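Local coordinates for protein membrane-bound lytic murein transglycosylase (Agrobacterium tumefaciens, PDB 2PNW) that probably cleaves the glycan strands of bacterial peptidoglycan as a membrane-bound lytic transglycosylase of the MltA type, at residues Phe145-Glu150 with Ser154-Arg159. Sequence-based numbering, arbitrary orientation.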
loop_
_atom_site.group_PDB
_atom_site.type_symbol
_atom_site.label_atom_id
_atom_site.label_comp_id
_atom_site.label_asym_id
_atom_site.label_seq_id
_atom_site.Cartn_x
_atom_site.Cartn_y
_atom_site.Cartn_z
ATOM N N PHE A 145 6.077 0.902 -17.482
ATOM C CA PHE A 145 7.022 2.002 -17.690
ATOM C C PHE A 145 8.184 1.574 -18.560
ATOM O O PHE A 145 8.553 0.391 -18.598
ATOM C CB PHE A 145 7.589 2.536 -16.366
ATOM C CG PHE A 145 6.544 3.021 -15.410
ATOM C CD1 PHE A 145 6.125 4.347 -15.440
ATOM C CD2 PHE A 145 5.968 2.146 -14.499
ATOM C CE1 PHE A 145 5.144 4.806 -14.532
ATOM C CE2 PHE A 145 4.977 2.586 -13.604
ATOM C CZ PHE A 145 4.581 3.926 -13.625
ATOM N N GLY A 146 8.749 2.525 -19.277
ATOM C CA GLY A 146 9.923 2.252 -20.102
ATOM C C GLY A 146 10.773 3.493 -20.222
ATOM O O GLY A 146 10.407 4.559 -19.717
ATOM N N LYS A 147 11.913 3.362 -20.880
ATOM C CA LYS A 147 12.839 4.467 -21.073
ATOM C C LYS A 147 12.687 5.028 -22.496
ATOM O O LYS A 147 12.831 4.288 -23.476
ATOM C CB LYS A 147 14.273 3.983 -20.838
ATOM C CG LYS A 147 15.348 4.984 -21.162
ATOM C CD LYS A 147 16.708 4.407 -20.814
ATOM C CE LYS A 147 17.811 5.014 -21.666
ATOM N NZ LYS A 147 18.314 6.259 -21.064
ATOM N N ALA A 148 12.359 6.319 -22.607
ATOM C CA ALA A 148 12.252 6.963 -23.916
ATOM C C ALA A 148 13.643 7.405 -24.336
ATOM O O ALA A 148 14.313 8.119 -23.604
ATOM C CB ALA A 148 11.292 8.194 -23.853
ATOM N N ASP A 149 14.096 6.967 -25.502
ATOM C CA ASP A 149 15.426 7.364 -25.980
ATOM C C ASP A 149 15.323 7.718 -27.466
ATOM O O ASP A 149 14.242 7.688 -28.016
ATOM C CB ASP A 149 16.431 6.223 -25.743
ATOM C CG ASP A 149 15.873 4.869 -26.134
ATOM O OD1 ASP A 149 15.189 4.793 -27.178
ATOM O OD2 ASP A 149 16.096 3.879 -25.400
ATOM N N GLU A 150 16.445 8.056 -28.101
ATOM C CA GLU A 150 16.474 8.365 -29.541
ATOM C C GLU A 150 16.039 7.163 -30.373
ATOM O O GLU A 150 15.532 7.313 -31.475
ATOM C CB GLU A 150 17.886 8.755 -29.978
ATOM C CG GLU A 150 18.500 9.900 -29.211
ATOM C CD GLU A 150 19.882 10.271 -29.720
ATOM O OE1 GLU A 150 20.603 11.012 -28.998
ATOM O OE2 GLU A 150 20.243 9.825 -30.842
ATOM N N SER A 154 13.036 1.639 -24.622
ATOM C CA SER A 154 13.767 0.467 -24.138
ATOM C C SER A 154 13.428 0.220 -22.656
ATOM O O SER A 154 12.658 0.980 -22.051
ATOM C CB SER A 154 15.259 0.653 -24.407
ATOM O OG SER A 154 15.788 1.742 -23.678
ATOM N N TYR A 155 13.954 -0.846 -22.061
ATOM C CA TYR A 155 13.721 -1.069 -20.630
ATOM C C TYR A 155 14.505 -0.045 -19.790
ATOM O O TYR A 155 15.672 0.257 -20.103
ATOM C CB TYR A 155 14.124 -2.515 -20.249
ATOM C CG TYR A 155 13.166 -3.531 -20.825
ATOM C CD1 TYR A 155 11.873 -3.665 -20.316
ATOM C CD2 TYR A 155 13.541 -4.317 -21.926
ATOM C CE1 TYR A 155 10.972 -4.583 -20.864
ATOM C CE2 TYR A 155 12.653 -5.228 -22.494
ATOM C CZ TYR A 155 11.378 -5.344 -21.954
ATOM O OH TYR A 155 10.519 -6.246 -22.476
ATOM N N PHE A 156 13.887 0.446 -18.711
ATOM C CA PHE A 156 14.571 1.378 -17.829
ATOM C C PHE A 156 15.580 0.569 -16.996
ATOM O O PHE A 156 15.321 -0.606 -16.700
ATOM C CB PHE A 156 13.569 2.129 -16.938
ATOM C CG PHE A 156 14.151 3.358 -16.325
ATOM C CD1 PHE A 156 14.179 4.564 -17.030
ATOM C CD2 PHE A 156 14.769 3.290 -15.061
ATOM C CE1 PHE A 156 14.768 5.713 -16.449
ATOM C CE2 PHE A 156 15.360 4.416 -14.497
ATOM C CZ PHE A 156 15.352 5.618 -15.188
ATOM N N PRO A 157 16.742 1.165 -16.663
ATOM C CA PRO A 157 17.703 0.485 -15.769
ATOM C C PRO A 157 17.054 -0.085 -14.489
ATOM O O PRO A 157 16.011 0.411 -14.052
ATOM C CB PRO A 157 18.658 1.614 -15.411
ATOM C CG PRO A 157 18.689 2.446 -16.636
ATOM C CD PRO A 157 17.265 2.486 -17.099
ATOM N N ASP A 158 17.660 -1.119 -13.897
ATOM C CA ASP A 158 17.116 -1.721 -12.671
ATOM C C ASP A 158 17.735 -1.112 -11.414
ATOM O O ASP A 158 18.576 -0.247 -11.515
ATOM C CB ASP A 158 17.262 -3.272 -12.676
ATOM C CG ASP A 158 18.708 -3.736 -12.671
ATOM O OD1 ASP A 158 19.648 -2.913 -12.579
ATOM O OD2 ASP A 158 18.905 -4.965 -12.750
ATOM N N ARG A 159 17.287 -1.566 -10.245
ATOM C CA ARG A 159 17.746 -1.029 -8.968
ATOM C C ARG A 159 19.282 -1.006 -8.897
ATOM O O ARG A 159 19.903 0.011 -8.517
ATOM C CB ARG A 159 17.162 -1.876 -7.821
ATOM C CG ARG A 159 17.663 -1.475 -6.409
ATOM C CD ARG A 159 17.010 -2.306 -5.326
ATOM N NE ARG A 159 15.572 -2.066 -5.239
ATOM C CZ ARG A 159 15.035 -0.972 -4.682
ATOM N NH1 ARG A 159 15.833 -0.037 -4.154
ATOM N NH2 ARG A 159 13.711 -0.838 -4.647
HETATM O O HOH W 1 11.186 -0.323 -17.857
#
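Lys-147 and Ser-154 pair backbone to backbone as an antiparallel hydrogen-bonded pair, closing a beta hairpin within the MltA-specific insert. The hairpin supplies two strands of a small three-stranded antiparallel sheet (127-129, 145-149, 152-154) with 145-149 in the middle. Lys-147 N donates to Ser-154 O at 2.8 Å; Ser-154 N returns a bond to Lys-147 O at 2.9 Å. On the face that carries both side chains, Ser-154 OG adds a third link, donating to Asp-149 OD2 over 2.8 Å. The hydroxyl approaches OD2 nearly end-on, in line with the bond from OD2 to CG. A chi1 of 64° at Ser-154 turns OG toward this carboxylate. The aliphatic part of Lys-147 runs past the same hydroxyl; its CB rests obliquely against the Phe-156 ring, 3.9 Å from CD1, and its CD lies 4.2 Å from Pro-157 CD. Past Ser-154 the direct pairing gives way to a single bridging water, which donates to Phe-145 O and accepts from Phe-156 N. From strand 127-129, Leu-127 touches both Phe-145 and Phe-156. Farther along, Asp-158 OD2 forms a salt bridge with Arg-256, while its OD1 caps helix 159-163 by accepting from Ala-161 N.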